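Local coordinates for uncharacterized protein AsbF (PDB 3DX5), which catalyses the manganese-dependent dehydration of 3-dehydroshikimate to 3,4-dihydroxybenzoate, which supplies the catechol unit of the siderophore petrobactin, at residues Ile64-Asp69 with Lys100-Ala105. Residues are numbered along the deposited sequence; the frame is centred on the assembly and turned at random. Where two conformers were deposited one is given.
With DHB (3,4-dihydroxybenzoic acid), chain D.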
ATOM      1  N   ILE A  64      -0.178 -16.567  15.249  1.00 11.03           N
ATOM      2  CA  ILE A  64       0.318 -15.996  13.998  1.00 10.74           C
ATOM      3  C   ILE A  64       0.691 -17.185  13.110  1.00 11.32           C
ATOM      4  O   ILE A  64       1.520 -18.015  13.497  1.00 12.36           O
ATOM      5  CB  ILE A  64       1.515 -15.040  14.255  1.00 10.86           C
ATOM      6  CG1 ILE A  64       1.105 -13.926  15.247  1.00  9.08           C
ATOM      7  CG2 ILE A  64       2.116 -14.512  12.913  1.00  8.89           C
ATOM      8  CD1 ILE A  64      -0.094 -13.045  14.768  1.00 11.90           C
ATOM      9  N   THR A  65       0.061 -17.307  11.950  1.00 11.52           N
ATOM     10  CA  THR A  65       0.235 -18.519  11.120  1.00 12.90           C
ATOM     11  C   THR A  65       1.521 -18.488  10.281  1.00 12.84           C
ATOM     12  O   THR A  65       2.075 -19.549   9.910  1.00 12.87           O
ATOM     13  CB  THR A  65      -0.997 -18.789  10.163  1.00 13.48           C
ATOM     14  OG1 THR A  65      -1.001 -17.845   9.074  1.00 14.76           O
ATOM     15  CG2 THR A  65      -2.311 -18.649  10.895  1.00 14.93           C
HETATM   16  N   MSE A  66       1.983 -17.277   9.981  1.00 12.30           N
HETATM   17  CA  MSE A  66       3.016 -17.058   8.980  1.00 11.91           C
HETATM   18  C   MSE A  66       3.271 -15.567   8.911  1.00 11.81           C
HETATM   19  O   MSE A  66       2.359 -14.762   9.153  1.00 10.82           O
HETATM   20  CB  MSE A  66       2.517 -17.556   7.612  1.00 11.74           C
HETATM   21  CG  MSE A  66       3.515 -17.390   6.434  1.00 12.98           C
HETATM   22 SE   MSE A  66       3.021 -18.599   4.933  0.75 12.39          SE
HETATM   23  CE  MSE A  66       1.348 -17.747   4.381  1.00  8.84           C
ATOM     24  N   ILE A  67       4.499 -15.196   8.565  1.00 10.09           N
ATOM     25  CA  ILE A  67       4.779 -13.825   8.168  1.00 11.40           C
ATOM     26  C   ILE A  67       4.989 -13.817   6.660  1.00 11.58           C
ATOM     27  O   ILE A  67       5.808 -14.601   6.136  1.00 11.40           O
ATOM     28  CB  ILE A  67       6.023 -13.295   8.892  1.00 10.69           C
ATOM     29  CG1 ILE A  67       5.683 -13.189  10.402  1.00 13.38           C
ATOM     30  CG2 ILE A  67       6.424 -11.958   8.302  1.00 11.60           C
ATOM     31  CD1 ILE A  67       6.895 -13.081  11.289  1.00 14.70           C
ATOM     32  N   SER A  68       4.281 -12.931   5.964  0.50 10.93           N
ATOM     33  CA  SER A  68       4.302 -12.948   4.511  0.50 10.69           C
ATOM     34  C   SER A  68       5.038 -11.745   3.934  0.50 11.03           C
ATOM     35  O   SER A  68       4.647 -10.590   4.135  0.50 10.61           O
ATOM     36  CB  SER A  68       2.879 -13.095   3.970  0.50 10.76           C
ATOM     37  OG  SER A  68       2.280 -14.218   4.594  0.50  7.72           O
ATOM     38  N   ASP A  69       6.132 -12.025   3.238  1.00 11.30           N
ATOM     39  CA  ASP A  69       7.019 -10.978   2.814  1.00 12.50           C
ATOM     40  C   ASP A  69       7.489 -11.235   1.391  1.00 12.78           C
ATOM     41  O   ASP A  69       6.781 -11.895   0.625  1.00 12.90           O
ATOM     42  CB  ASP A  69       8.169 -10.839   3.823  1.00 12.52           C
ATOM     43  CG  ASP A  69       8.660  -9.380   3.942  1.00 17.98           C
ATOM     44  OD1 ASP A  69       8.730  -8.865   5.083  1.00 21.55           O
ATOM     45  OD2 ASP A  69       8.979  -8.747   2.895  1.00 18.23           O
ATOM     46  N   LYS A 100       6.954 -19.987   9.865  1.00 10.56           N
ATOM     47  CA  LYS A 100       6.830 -19.906   8.400  1.00 11.50           C
ATOM     48  C   LYS A 100       6.984 -18.487   7.860  1.00 12.44           C
ATOM     49  O   LYS A 100       6.465 -17.519   8.464  1.00 13.20           O
ATOM     50  CB  LYS A 100       5.449 -20.439   7.939  1.00 11.25           C
ATOM     51  CG  LYS A 100       5.115 -21.837   8.412  1.00 11.78           C
ATOM     52  CD  LYS A 100       3.694 -22.265   7.992  1.00 10.94           C
ATOM     53  CE  LYS A 100       3.334 -23.633   8.594  1.00 14.15           C
ATOM     54  NZ  LYS A 100       3.383 -23.661  10.095  1.00 17.95           N
ATOM     55  N   ILE A 101       7.696 -18.374   6.730  0.60 12.50           N
ATOM     56  CA  ILE A 101       7.903 -17.145   5.974  0.60 12.19           C
ATOM     57  C   ILE A 101       7.478 -17.362   4.508  0.60 12.98           C
ATOM     58  O   ILE A 101       8.006 -18.247   3.813  0.60 13.14           O
ATOM     59  CB  ILE A 101       9.398 -16.712   5.947  0.60 12.07           C
ATOM     60  CG1 ILE A 101       9.952 -16.498   7.361  0.60 14.09           C
ATOM     61  CG2 ILE A 101       9.586 -15.446   5.090  0.60 10.48           C
ATOM     62  CD1 ILE A 101       9.121 -15.518   8.274  0.60 12.77           C
ATOM     63  N   ARG A 102       6.563 -16.529   4.026  1.00 12.51           N
ATOM     64  CA  ARG A 102       6.105 -16.629   2.655  1.00 12.33           C
ATOM     65  C   ARG A 102       6.979 -15.734   1.768  1.00 12.38           C
ATOM     66  O   ARG A 102       7.240 -14.572   2.092  1.00 12.21           O
ATOM     67  CB  ARG A 102       4.629 -16.172   2.593  1.00 13.23           C
ATOM     68  CG  ARG A 102       3.907 -16.284   1.212  1.00 12.11           C
ATOM     69  CD  ARG A 102       4.377 -15.281   0.093  1.00 11.58           C
ATOM     70  NE  ARG A 102       4.428 -13.848   0.422  1.00 14.22           N
ATOM     71  CZ  ARG A 102       3.387 -13.024   0.330  1.00 14.41           C
ATOM     72  NH1 ARG A 102       3.538 -11.725   0.630  1.00 12.82           N
ATOM     73  NH2 ARG A 102       2.195 -13.507  -0.057  1.00 10.03           N
ATOM     74  N   THR A 103       7.429 -16.273   0.648  1.00 12.07           N
ATOM     75  CA  THR A 103       8.104 -15.457  -0.356  1.00 12.74           C
ATOM     76  C   THR A 103       7.690 -15.898  -1.748  1.00 12.46           C
ATOM     77  O   THR A 103       6.937 -16.871  -1.898  1.00 11.66           O
ATOM     78  CB  THR A 103       9.654 -15.435  -0.172  1.00 12.64           C
ATOM     79  OG1 THR A 103      10.213 -14.421  -1.014  1.00 15.60           O
ATOM     80  CG2 THR A 103      10.313 -16.787  -0.546  1.00 14.81           C
ATOM     81  N   PHE A 104       8.121 -15.144  -2.750  1.00 14.01           N
ATOM     82  CA  PHE A 104       7.817 -15.427  -4.159  1.00 14.79           C
ATOM     83  C   PHE A 104       9.085 -15.874  -4.844  1.00 15.60           C
ATOM     84  O   PHE A 104      10.176 -15.437  -4.464  1.00 17.26           O
ATOM     85  CB  PHE A 104       7.246 -14.182  -4.852  1.00 14.75           C
ATOM     86  CG  PHE A 104       5.889 -13.794  -4.324  1.00 17.81           C
ATOM     87  CD1 PHE A 104       4.757 -14.524  -4.677  1.00 19.25           C
ATOM     88  CD2 PHE A 104       5.749 -12.736  -3.433  1.00 20.76           C
ATOM     89  CE1 PHE A 104       3.511 -14.202  -4.168  1.00 20.54           C
ATOM     90  CE2 PHE A 104       4.487 -12.394  -2.937  1.00 21.30           C
ATOM     91  CZ  PHE A 104       3.387 -13.125  -3.293  1.00 19.83           C
ATOM     92  N   ALA A 105       8.970 -16.735  -5.842  1.00 15.36           N
ATOM     93  CA  ALA A 105      10.147 -17.252  -6.520  1.00 16.23           C
ATOM     94  C   ALA A 105      10.346 -16.481  -7.813  1.00 16.59           C
ATOM     95  O   ALA A 105       9.901 -16.901  -8.881  1.00 16.96           O
ATOM     96  CB  ALA A 105       9.995 -18.742  -6.801  1.00 15.74           C
TER
HETATM   97  C1  DHB D 289       0.055 -10.645  -3.077  1.00 18.25           C
HETATM   98  C2  DHB D 289      -0.499 -11.919  -3.010  1.00 18.29           C
HETATM   99  C3  DHB D 289      -1.378 -12.363  -4.003  1.00 18.33           C
HETATM  100  O3  DHB D 289      -1.959 -13.605  -4.009  1.00 15.67           O
HETATM  101  C4  DHB D 289      -1.672 -11.467  -5.125  1.00 20.66           C
HETATM  102  O4  DHB D 289      -2.518 -11.935  -6.069  1.00 20.45           O
HETATM  103  C5  DHB D 289      -1.089 -10.206  -5.197  1.00 19.34           C
HETATM  104  C6  DHB D 289      -0.228  -9.806  -4.159  1.00 20.09           C
HETATM  105  C   DHB D 289       0.988 -10.189  -1.968  1.00 18.97           C
HETATM  106  O1  DHB D 289       1.558  -9.093  -1.967  1.00 18.58           O
HETATM  107  O2  DHB D 289       1.199 -10.986  -0.924  1.00 18.36           O
HETATM  108  O   HOH W   1       0.879 -22.000  10.298  1.00 13.02           O
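Ile-67 and Ser-68 pair in parallel with Ile-101 and Arg-102, joining two neighbouring barrel strands whose C-terminal ends open onto the bound 3,4-dihydroxybenzoic acid. Both backbone polar atoms of Ile-67 are bonded to the partner strand: its N donates to Lys-100 O (3.0 Å), and its O accepts from Arg-102 N. A third backbone bond, from Asp-69 N to Arg-102 O, carries the pairing past the end of strand 64-68. On the face turned to helix 79-96, CD1 of Ile-101 rests on CB of Ile-67 at 3.9 Å, while the Ile-67 side chain also meets Leu-89 and Leu-92 of that helix. On the other face the SE of selenomethionine Met-66 packs against CB of Arg-102 at 3.7 Å. With CG anti to the backbone N (chi1 -176°) and bends at chi2 and chi3, the Arg-102 chain bends across Ser-68 and brings the edge of its guanidinium to the carbonyl of Asp-69. Its NE and NH1 both donate, side-on, to the backbone oxygen O of Asp-69, at 3.1 and 3.2 Å, with this oxygen close to the guanidinium plane; the Asp-69 carboxylate instead forms a salt bridge with Lys-85. The group is sandwiched: Ser-68 CB lies over the centre of one face, Phe-104 CE2 over the centre of the other. Thus fixed in rotation, it offers NH2 to the ligand carboxylate oxygen O2 at 2.8 Å, with a weak second bond from NH1. NH2 also forms a salt bridge with the manganese ligand Glu-142, linking substrate and metal sites. The two strands and helix 79-96 form a right-handed beta-alpha-beta unit of the xylose isomerase-like TIM barrel, with its active site at the C-terminal strand ends.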